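Local atomic coordinates of Ro sixty-related protein, RSR (Deinococcus radiodurans, PDB entry 2NVO), a protein that binds several small RNAs that accumulate during recovery from ultraviolet irradiation and contributes to the resistance of the bacterium to that irradiation. Residues H314-L319 with A521-M526; G378-V383 with V516-A521; N389-A394 with V495-T500; F502-A505 with D511-D514. All coordinates share one frame; numbering follows the deposited sequence.

Overall arrangement
Interactions 2, 3 and 4 lie within the VWFA-like domain, whose central mixed sheet holds strands 491-496 and 512-517 as neighbours. Interaction 1 joins that domain to helix 315-326 of the TROVE range. Along the chain, interaction 1 spans all the others and interaction 2 spans interactions 3 and 4, which follow one another. The centres of interactions 2 and 3 are about 7 Å apart, those of 1 and 2 about 10 Å, and those of 1 and 4 about 20 Å. F518 of interaction 2 links the first three: its ring touches L316, P523, M526 and L497. The VWFA-like domain thus meets the TROVE horseshoe where the ring closes round the cavity that binds single-stranded RNA.

Interaction 1. Residues H314-L319 with A521-M526; sequences HPLDAL and AAPNVM
H314 and L316 meet P523 across the contact, and the H314 imidazole carries most of it. From CA, the H314 CB heads toward the segment 521-526. Its CG lies anti to the backbone N (chi1 -171°), which places the ring between L316 N and P523. ND1 faces back to the chain. It accepts a hydrogen bond from L316 N at 3.1 Å, and this donor is tilted a little from the ring plane. P315 CD lies against one face of the ring, toward the rim, and L316 CA lies at the ring edge. Beyond these, CE1 approaches P523 CG at 4.1 Å. The tip, NE2, comes closer and is 3.7 Å from P523 CB. This is a van der Waals contact, and the pyrrolidine meets the ring obliquely.

H314 is the N-cap of helix 315-326 and forms a capping box with D317. D317 OD2 accepts from H314 N at 2.9 Å, in a nearly straight bond (168°) that arrives from above the carboxylate plane. The bond to D317 holds the H314 backbone, and the bond from L316 N to ND1 limits the rotation of the ring. Here a helix start in the TROVE range touches helix 522-530 of the VWFA-like domain, the domain that closes the horseshoe into a ring.

L316 adds an apolar touch beside the histidine. Its CD1 lies 4.1 Å from P523 CG. Behind it, L316 also packs on A394 and M395 of helix 388-402, while H314 touches I398 of that helix.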
loop_
_atom_site.group_PDB
_atom_site.type_symbol
_atom_site.label_atom_id
_atom_site.label_comp_id
_atom_site.label_asym_id
_atom_site.label_seq_id
_atom_site.Cartn_x
_atom_site.Cartn_y
_atom_site.Cartn_z
ATOM N N HIS A 314 3.191 -10.151 3.785
ATOM C CA HIS A 314 4.368 -10.200 2.945
ATOM C C HIS A 314 5.551 -10.332 3.890
ATOM O O HIS A 314 5.486 -9.858 5.010
ATOM C CB HIS A 314 4.463 -8.910 2.139
ATOM C CG HIS A 314 5.513 -8.934 1.076
ATOM N ND1 HIS A 314 6.830 -8.627 1.329
ATOM C CD2 HIS A 314 5.436 -9.225 -0.244
ATOM C CE1 HIS A 314 7.520 -8.713 0.205
ATOM N NE2 HIS A 314 6.701 -9.083 -0.760
ATOM N N PRO A 315 6.624 -11.001 3.456
ATOM C CA PRO A 315 7.774 -11.124 4.353
ATOM C C PRO A 315 8.269 -9.759 4.884
ATOM O O PRO A 315 8.622 -9.669 6.051
ATOM C CB PRO A 315 8.827 -11.822 3.481
ATOM C CG PRO A 315 8.024 -12.570 2.453
ATOM C CD PRO A 315 6.831 -11.697 2.174
ATOM N N LEU A 316 8.278 -8.726 4.042
ATOM C CA LEU A 316 8.656 -7.375 4.476
ATOM C C LEU A 316 7.713 -6.790 5.540
ATOM O O LEU A 316 8.114 -5.941 6.337
ATOM C CB LEU A 316 8.738 -6.433 3.274
ATOM C CG LEU A 316 9.933 -6.702 2.372
ATOM C CD1 LEU A 316 9.895 -5.757 1.174
ATOM C CD2 LEU A 316 11.218 -6.527 3.177
ATOM N N ASP A 317 6.457 -7.215 5.531
ATOM C CA ASP A 317 5.520 -6.842 6.585
ATOM C C ASP A 317 6.017 -7.378 7.918
ATOM O O ASP A 317 5.968 -6.685 8.927
ATOM C CB ASP A 317 4.131 -7.424 6.316
ATOM C CG ASP A 317 3.420 -6.746 5.166
ATOM O OD1 ASP A 317 3.743 -5.570 4.881
ATOM O OD2 ASP A 317 2.524 -7.390 4.551
ATOM N N ALA A 318 6.501 -8.621 7.918
ATOM C CA ALA A 318 6.997 -9.204 9.142
ATOM C C ALA A 318 8.324 -8.564 9.529
ATOM O O ALA A 318 8.576 -8.325 10.697
ATOM C CB ALA A 318 7.139 -10.736 9.005
ATOM N N LEU A 319 9.175 -8.293 8.539
ATOM C CA LEU A 319 10.459 -7.665 8.838
ATOM C C LEU A 319 10.212 -6.282 9.452
ATOM O O LEU A 319 10.809 -5.952 10.455
ATOM C CB LEU A 319 11.358 -7.574 7.593
ATOM C CG LEU A 319 12.767 -7.008 7.843
ATOM C CD1 LEU A 319 13.462 -7.667 9.040
ATOM C CD2 LEU A 319 13.646 -7.113 6.568
ATOM N N ALA A 521 3.554 -1.273 -0.698
ATOM C CA ALA A 521 2.941 -1.511 -2.001
ATOM C C ALA A 521 3.954 -1.780 -3.127
ATOM O O ALA A 521 3.589 -2.256 -4.205
ATOM C CB ALA A 521 2.041 -0.341 -2.375
ATOM N N ALA A 522 5.222 -1.465 -2.882
ATOM C CA ALA A 522 6.205 -1.491 -3.956
ATOM C C ALA A 522 6.409 -2.886 -4.558
ATOM O O ALA A 522 6.458 -3.009 -5.769
ATOM C CB ALA A 522 7.538 -0.886 -3.501
ATOM N N PRO A 523 6.523 -3.933 -3.720
ATOM C CA PRO A 523 6.763 -5.273 -4.276
ATOM C C PRO A 523 5.674 -5.747 -5.220
ATOM O O PRO A 523 5.982 -6.298 -6.277
ATOM C CB PRO A 523 6.801 -6.158 -3.031
ATOM C CG PRO A 523 7.357 -5.238 -1.984
ATOM C CD PRO A 523 6.685 -3.926 -2.253
ATOM N N ASN A 524 4.419 -5.520 -4.860
ATOM C CA ASN A 524 3.316 -5.920 -5.731
ATOM C C ASN A 524 3.279 -5.125 -7.044
ATOM O O ASN A 524 2.948 -5.653 -8.112
ATOM C CB ASN A 524 1.992 -5.819 -4.968
ATOM C CG ASN A 524 1.830 -6.936 -3.945
ATOM O OD1 ASN A 524 0.951 -6.890 -3.083
ATOM N ND2 ASN A 524 2.673 -7.948 -4.044
ATOM N N VAL A 525 3.627 -3.855 -6.966
ATOM C CA VAL A 525 3.716 -3.032 -8.169
ATOM C C VAL A 525 4.832 -3.564 -9.074
ATOM O O VAL A 525 4.668 -3.647 -10.290
ATOM C CB VAL A 525 3.911 -1.547 -7.825
ATOM C CG1 VAL A 525 4.374 -0.731 -9.052
ATOM C CG2 VAL A 525 2.626 -0.974 -7.253
ATOM N N MET A 526 5.959 -3.951 -8.476
ATOM C CA MET A 526 7.094 -4.406 -9.269
ATOM C C MET A 526 6.738 -5.711 -9.949
ATOM O O MET A 526 7.071 -5.932 -11.105
ATOM C CB MET A 526 8.344 -4.578 -8.402
ATOM C CG MET A 526 8.980 -3.239 -7.993
ATOM S SD MET A 526 10.164 -3.387 -6.644
ATOM C CE MET A 526 11.416 -4.329 -7.410
#

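Interaction 2. Residues G378-V383 with V516-A521; sequences GDVAGV and VGFDAA
V380 and A381 pack against the backbone and CB of F518. The V380 side chain has CG1 anti to the backbone N (chi1 173°). That branch reaches across and lies 3.5 Å from F518 CB.

F518 has an unusual first torsion. Its chi1 of -141° falls away from the staggered positions. CB heads toward the loop 378-383, but the ring then leads off in another direction. V380 CG1 therefore meets the root of the phenylalanine, and its relation to the ring is oblique. The ring itself packs on L316, P523, M526 and L497.

A381 touches with its methyl alone. CB sits 3.3 Å from F518 O and 4.2 Å from D519 CA, so the methyl rests on the backbone at F518 and D519. A381 and G382 both have positive phi. They are the middle residues of a type I' beta turn from V380 to V383, closed by V383 N to V380 O at 2.9 Å, which presents the methyl to F518. No hydrogen bond crosses between the segments.

D519 turns its carboxylate away from the loop. OD1 accepts a weak bond from A521 N at 3.0 Å, ahead of helix 522-530. Within the loop, D379 OD1 accepts from G385 N.

The loop 378-383 comes after strand 364-369 and after S372 and S374, which bind the calcium ion; the V380 side chain is about 13 Å from that ion. Segment 516-521 runs out of strand 512-517. Both strands are parallel in the sheet, and at its C-terminal edge a VWFA-like domain carries its MIDAS-like metal site.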
loop_
_atom_site.group_PDB
_atom_site.type_symbol
_atom_site.label_atom_id
_atom_site.label_comp_id
_atom_site.label_asym_id
_atom_site.label_seq_id
_atom_site.Cartn_x
_atom_site.Cartn_y
_atom_site.Cartn_z
ATOM N N GLY A 378 20.626 4.230 6.550
ATOM C CA GLY A 378 19.302 4.672 6.153
ATOM C C GLY A 378 18.158 3.796 6.665
ATOM O O GLY A 378 18.328 2.605 6.944
ATOM N N ASP A 379 16.989 4.403 6.787
ATOM C CA ASP A 379 15.784 3.709 7.248
ATOM C C ASP A 379 14.792 3.639 6.112
ATOM O O ASP A 379 14.013 4.556 5.908
ATOM C CB ASP A 379 15.130 4.458 8.404
ATOM C CG ASP A 379 16.015 4.540 9.635
ATOM O OD1 ASP A 379 16.739 3.566 9.944
ATOM O OD2 ASP A 379 15.961 5.590 10.313
ATOM N N VAL A 380 14.818 2.544 5.365
ATOM C CA VAL A 380 13.961 2.430 4.200
ATOM C C VAL A 380 12.508 2.451 4.626
ATOM O O VAL A 380 12.120 1.770 5.597
ATOM C CB VAL A 380 14.234 1.124 3.428
ATOM C CG1 VAL A 380 13.200 0.936 2.303
ATOM C CG2 VAL A 380 15.674 1.120 2.871
ATOM N N ALA A 381 11.719 3.242 3.905
ATOM C CA ALA A 381 10.285 3.368 4.160
ATOM C C ALA A 381 10.000 3.886 5.570
ATOM O O ALA A 381 8.950 3.597 6.141
ATOM C CB ALA A 381 9.572 2.000 3.929
ATOM N N GLY A 382 10.945 4.630 6.128
ATOM C CA GLY A 382 10.832 5.117 7.490
ATOM C C GLY A 382 10.903 4.036 8.554
ATOM O O GLY A 382 10.613 4.296 9.719
ATOM N N VAL A 383 11.299 2.820 8.171
ATOM C CA VAL A 383 11.389 1.724 9.130
ATOM C C VAL A 383 12.739 1.712 9.822
ATOM O O VAL A 383 13.751 1.510 9.180
ATOM C CB VAL A 383 11.112 0.362 8.444
ATOM C CG1 VAL A 383 11.291 -0.789 9.439
ATOM C CG2 VAL A 383 9.705 0.370 7.849
ATOM N N VAL A 516 10.895 4.990 -6.696
ATOM C CA VAL A 516 11.575 6.011 -5.915
ATOM C C VAL A 516 11.140 5.845 -4.461
ATOM O O VAL A 516 9.985 6.072 -4.119
ATOM C CB VAL A 516 11.197 7.419 -6.418
ATOM C CG1 VAL A 516 11.986 8.498 -5.656
ATOM C CG2 VAL A 516 11.467 7.525 -7.911
ATOM N N GLY A 517 12.071 5.442 -3.614
ATOM C CA GLY A 517 11.750 5.061 -2.251
ATOM C C GLY A 517 11.230 3.640 -2.208
ATOM O O GLY A 517 11.405 2.854 -3.150
ATOM N N PHE A 518 10.609 3.287 -1.094
ATOM C CA PHE A 518 10.014 1.977 -0.955
ATOM C C PHE A 518 8.894 2.075 0.048
ATOM O O PHE A 518 8.876 2.979 0.879
ATOM C CB PHE A 518 11.037 0.936 -0.488
ATOM C CG PHE A 518 10.888 -0.409 -1.156
ATOM C CD1 PHE A 518 11.022 -0.529 -2.522
ATOM C CD2 PHE A 518 10.647 -1.562 -0.413
ATOM C CE1 PHE A 518 10.895 -1.769 -3.156
ATOM C CE2 PHE A 518 10.535 -2.818 -1.041
ATOM C CZ PHE A 518 10.660 -2.914 -2.412
ATOM N N ASP A 519 7.962 1.141 -0.054
ATOM C CA ASP A 519 6.897 0.985 0.922
ATOM C C ASP A 519 6.259 -0.374 0.693
ATOM O O ASP A 519 6.711 -1.150 -0.159
ATOM C CB ASP A 519 5.861 2.127 0.848
ATOM C CG ASP A 519 5.161 2.231 -0.509
ATOM O OD1 ASP A 519 5.149 1.254 -1.277
ATOM O OD2 ASP A 519 4.604 3.315 -0.812
ATOM N N ALA A 520 5.210 -0.647 1.452
ATOM C CA ALA A 520 4.552 -1.933 1.433
ATOM C C ALA A 520 3.931 -2.282 0.080
ATOM O O ALA A 520 3.807 -3.448 -0.254
ATOM C CB ALA A 520 3.500 -2.001 2.552
ATOM N N ALA A 521 3.554 -1.273 -0.698
ATOM C CA ALA A 521 2.941 -1.511 -2.001
ATOM C C ALA A 521 3.954 -1.780 -3.127
ATOM O O ALA A 521 3.589 -2.256 -4.205
ATOM C CB ALA A 521 2.041 -0.341 -2.375
#

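Interaction 3. Residues N389-A394 with V495-T500; sequences NMAAAA and VGLTAT
L497 points its side chain at A391 and A392 of helix 388-402. Here a helix packs on the turn that follows a sheet strand, in the alpha/beta VWFA-like fold. The helix packs beside the point where strand 491-496 ends. There the chain bends in a type I beta turn from G496 to A499, closed by A499 N to G496 O at 3.0 Å. L497 is the second residue of that turn.

The CB of L497 and the CB of A391 head toward each other's segments. L497 places CG anti to the carbonyl carbon (chi1 -70°), which sends the forked end of the leucine to the helix surface. The fork is set so that both methyls reach the A391 methyl. CD1 and CD2 are equally far from A391 CB, at 4.2 Å, and the alanine methyl faces the pair and not one branch alone.

A392 is placed differently. Its CB runs alongside the contact and does not point into it. Only one branch of the leucine serves it, CD1. The small alanine side chains let the leucine come close to the helix backbone. All three residues are buried, and the contact is apolar throughout, with no hydrogen bond between the segments.

Other groups surround the leucine. Y463 of strand 459-464 touches both L497 and A392, and the F518 ring packs on L497 as well. The L497 side chain is about 11 Å from the bound calcium ion. At the helix surface, L497 CD1 lies 4.2 Å from the backbone A392 N and 4.3 Å from A392 CB.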
loop_
_atom_site.group_PDB
_atom_site.type_symbol
_atom_site.label_atom_id
_atom_site.label_comp_id
_atom_site.label_asym_id
_atom_site.label_seq_id
_atom_site.Cartn_x
_atom_site.Cartn_y
_atom_site.Cartn_z
ATOM N N ASN A 389 20.619 -2.214 2.345
ATOM C CA ASN A 389 21.283 -3.511 2.227
ATOM C C ASN A 389 20.357 -4.631 2.729
ATOM O O ASN A 389 20.165 -5.622 2.050
ATOM C CB ASN A 389 22.624 -3.501 2.988
ATOM C CG ASN A 389 23.209 -4.891 3.208
ATOM O OD1 ASN A 389 23.510 -5.635 2.255
ATOM N ND2 ASN A 389 23.427 -5.230 4.474
ATOM N N MET A 390 19.741 -4.419 3.885
ATOM C CA MET A 390 18.784 -5.383 4.421
ATOM C C MET A 390 17.582 -5.560 3.489
ATOM O O MET A 390 17.153 -6.687 3.222
ATOM C CB MET A 390 18.336 -4.963 5.822
ATOM C CG MET A 390 17.469 -5.996 6.528
ATOM S SD MET A 390 16.842 -5.415 8.115
ATOM C CE MET A 390 18.367 -5.167 9.026
ATOM N N ALA A 391 17.029 -4.450 3.006
ATOM C CA ALA A 391 15.860 -4.511 2.132
ATOM C C ALA A 391 16.160 -5.282 0.842
ATOM O O ALA A 391 15.363 -6.137 0.421
ATOM C CB ALA A 391 15.334 -3.112 1.808
ATOM N N ALA A 392 17.284 -4.958 0.209
ATOM C CA ALA A 392 17.704 -5.600 -1.026
ATOM C C ALA A 392 17.999 -7.107 -0.835
ATOM O O ALA A 392 17.705 -7.933 -1.724
ATOM C CB ALA A 392 18.924 -4.873 -1.619
ATOM N N ALA A 393 18.593 -7.450 0.308
ATOM C CA ALA A 393 18.849 -8.848 0.643
ATOM C C ALA A 393 17.563 -9.611 0.852
ATOM O O ALA A 393 17.452 -10.778 0.422
ATOM C CB ALA A 393 19.764 -8.977 1.872
ATOM N N ALA A 394 16.598 -8.970 1.520
ATOM C CA ALA A 394 15.263 -9.539 1.710
ATOM C C ALA A 394 14.585 -9.815 0.354
ATOM O O ALA A 394 14.076 -10.927 0.111
ATOM C CB ALA A 394 14.381 -8.598 2.583
ATOM N N VAL A 495 15.309 0.426 -8.471
ATOM C CA VAL A 495 14.792 0.760 -7.163
ATOM C C VAL A 495 15.796 1.620 -6.377
ATOM O O VAL A 495 16.863 1.148 -6.004
ATOM C CB VAL A 495 14.475 -0.514 -6.360
ATOM C CG1 VAL A 495 13.792 -0.121 -5.013
ATOM C CG2 VAL A 495 13.558 -1.407 -7.157
ATOM N N GLY A 496 15.451 2.883 -6.162
ATOM C CA GLY A 496 16.206 3.729 -5.250
ATOM C C GLY A 496 15.553 3.671 -3.903
ATOM O O GLY A 496 14.635 4.455 -3.621
ATOM N N LEU A 497 16.018 2.741 -3.069
ATOM C CA LEU A 497 15.344 2.394 -1.819
ATOM C C LEU A 497 15.181 3.578 -0.850
ATOM O O LEU A 497 14.225 3.628 -0.100
ATOM C CB LEU A 497 16.057 1.230 -1.105
ATOM C CG LEU A 497 15.923 -0.137 -1.795
ATOM C CD1 LEU A 497 17.083 -1.035 -1.356
ATOM C CD2 LEU A 497 14.561 -0.787 -1.555
ATOM N N THR A 498 16.116 4.517 -0.877
ATOM C CA THR A 498 16.006 5.730 -0.056
ATOM C C THR A 498 16.054 6.997 -0.915
ATOM O O THR A 498 16.368 8.066 -0.412
ATOM C CB THR A 498 17.163 5.821 0.961
ATOM O OG1 THR A 498 18.412 5.725 0.259
ATOM C CG2 THR A 498 17.071 4.702 1.990
ATOM N N ALA A 499 15.752 6.866 -2.205
ATOM C CA ALA A 499 15.803 7.978 -3.138
ATOM C C ALA A 499 14.608 8.913 -2.952
ATOM O O ALA A 499 13.546 8.501 -2.507
ATOM C CB ALA A 499 15.839 7.463 -4.571
ATOM N N THR A 500 14.785 10.180 -3.287
ATOM C CA THR A 500 13.655 11.106 -3.321
ATOM C C THR A 500 13.341 11.429 -4.789
ATOM O O THR A 500 12.195 11.685 -5.147
ATOM C CB THR A 500 13.938 12.403 -2.509
ATOM O OG1 THR A 500 15.116 13.015 -3.007
ATOM C CG2 THR A 500 14.150 12.085 -1.028
#

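Interaction 4. Residues F502-A505 with D511-D514; sequences FSIA and DMLD
The connection between strands 491-496 and 512-517 folds back on itself where I504 and A505 meet the D514 carboxylate. D514 is on the second of these VWFA-like strands. Two successive backbone N-H groups converge on its OD2. I504 N gives the straighter bond, 2.8 Å at 168°, and OD2 receives it with its syn lone pair. A505 N binds the same oxygen at 3.1 Å, also on the syn side but out of the carboxylate plane. A505 N makes a further, weak bond to OD1. A water lies 2.7 Å from D514 OD2 and 2.9 Å from F502 O, within hydrogen-bonding distance of both, but may not serve both at once. The buried carboxylate is thus held by several partners, which should favour its charged form.

F502 CG sits in the crowded position between its backbone N and carbonyl carbon (chi1 65°). CE1 comes to 3.6 Å from D514 CG, with ring and carboxylate planes 42° apart.

M512 covers the other end. A505 CB lies 3.6 Å from M512 CB. The M512 chain bends at chi3, and its CE reaches 3.4 Å from I504 O.

I504 also touches P475, and M512 touches T476 and L479, all of helix 475-486. F502, I504 and D514 pack on V494 of strand 491-496, while the D514 backbone is hydrogen-bonded to G55 and to F57 of the outermost strand 56-59.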
loop_
_atom_site.group_PDB
_atom_site.type_symbol
_atom_site.label_atom_id
_atom_site.label_comp_id
_atom_site.label_asym_id
_atom_site.label_seq_id
_atom_site.Cartn_x
_atom_site.Cartn_y
_atom_site.Cartn_z
ATOM N N PHE A 502 15.096 10.433 -8.993
ATOM C CA PHE A 502 16.080 10.084 -10.013
ATOM C C PHE A 502 15.299 9.738 -11.266
ATOM O O PHE A 502 14.093 9.571 -11.207
ATOM C CB PHE A 502 16.981 8.924 -9.567
ATOM C CG PHE A 502 16.253 7.606 -9.383
ATOM C CD1 PHE A 502 16.187 6.678 -10.421
ATOM C CD2 PHE A 502 15.656 7.297 -8.176
ATOM C CE1 PHE A 502 15.538 5.460 -10.259
ATOM C CE2 PHE A 502 15.005 6.085 -7.998
ATOM C CZ PHE A 502 14.944 5.161 -9.040
ATOM N N SER A 503 15.956 9.673 -12.414
ATOM C CA SER A 503 15.240 9.293 -13.626
ATOM C C SER A 503 16.109 8.474 -14.577
ATOM O O SER A 503 17.157 8.929 -15.054
ATOM C CB SER A 503 14.627 10.510 -14.329
ATOM O OG SER A 503 15.625 11.423 -14.721
ATOM N N ILE A 504 15.654 7.252 -14.827
ATOM C CA ILE A 504 16.365 6.299 -15.672
ATOM C C ILE A 504 15.397 5.798 -16.715
ATOM O O ILE A 504 15.723 5.736 -17.899
ATOM C CB ILE A 504 16.831 5.088 -14.860
ATOM C CG1 ILE A 504 17.747 5.530 -13.706
ATOM C CG2 ILE A 504 17.495 4.048 -15.771
ATOM C CD1 ILE A 504 19.215 5.355 -13.942
ATOM N N ALA A 505 14.201 5.439 -16.257
ATOM C CA ALA A 505 13.140 4.979 -17.138
ATOM C C ALA A 505 12.778 6.032 -18.179
ATOM O O ALA A 505 12.543 7.196 -17.849
ATOM C CB ALA A 505 11.896 4.590 -16.331
ATOM N N ASP A 511 9.068 -0.516 -21.238
ATOM C CA ASP A 511 9.831 -1.616 -20.656
ATOM C C ASP A 511 10.657 -1.202 -19.427
ATOM O O ASP A 511 11.533 -1.935 -19.010
ATOM C CB ASP A 511 10.728 -2.293 -21.718
ATOM C CG ASP A 511 11.668 -1.305 -22.434
ATOM O OD1 ASP A 511 11.675 -0.099 -22.104
ATOM O OD2 ASP A 511 12.415 -1.736 -23.340
ATOM N N MET A 512 10.358 -0.039 -18.853
ATOM C CA MET A 512 11.175 0.495 -17.764
ATOM C C MET A 512 10.328 1.064 -16.636
ATOM O O MET A 512 9.316 1.722 -16.876
ATOM C CB MET A 512 12.096 1.609 -18.279
ATOM C CG MET A 512 12.977 1.175 -19.422
ATOM S SD MET A 512 13.991 2.515 -20.083
ATOM C CE MET A 512 15.406 2.479 -18.984
ATOM N N LEU A 513 10.777 0.841 -15.407
ATOM C CA LEU A 513 10.076 1.358 -14.231
ATOM C C LEU A 513 11.099 1.847 -13.211
ATOM O O LEU A 513 12.037 1.123 -12.897
ATOM C CB LEU A 513 9.245 0.248 -13.585
ATOM C CG LEU A 513 8.537 0.660 -12.287
ATOM C CD1 LEU A 513 7.445 1.632 -12.619
ATOM C CD2 LEU A 513 7.971 -0.565 -11.544
ATOM N N ASP A 514 10.911 3.060 -12.708
ATOM C CA ASP A 514 11.706 3.584 -11.599
ATOM C C ASP A 514 10.831 3.543 -10.350
ATOM O O ASP A 514 9.690 4.019 -10.364
ATOM C CB ASP A 514 12.104 5.044 -11.855
ATOM C CG ASP A 514 13.171 5.195 -12.920
ATOM O OD1 ASP A 514 13.807 4.189 -13.306
ATOM O OD2 ASP A 514 13.396 6.336 -13.364
HETATM O O HOH W 1 11.780 8.362 -12.521
HETATM O O HOH W 2 12.072 8.650 -15.547
#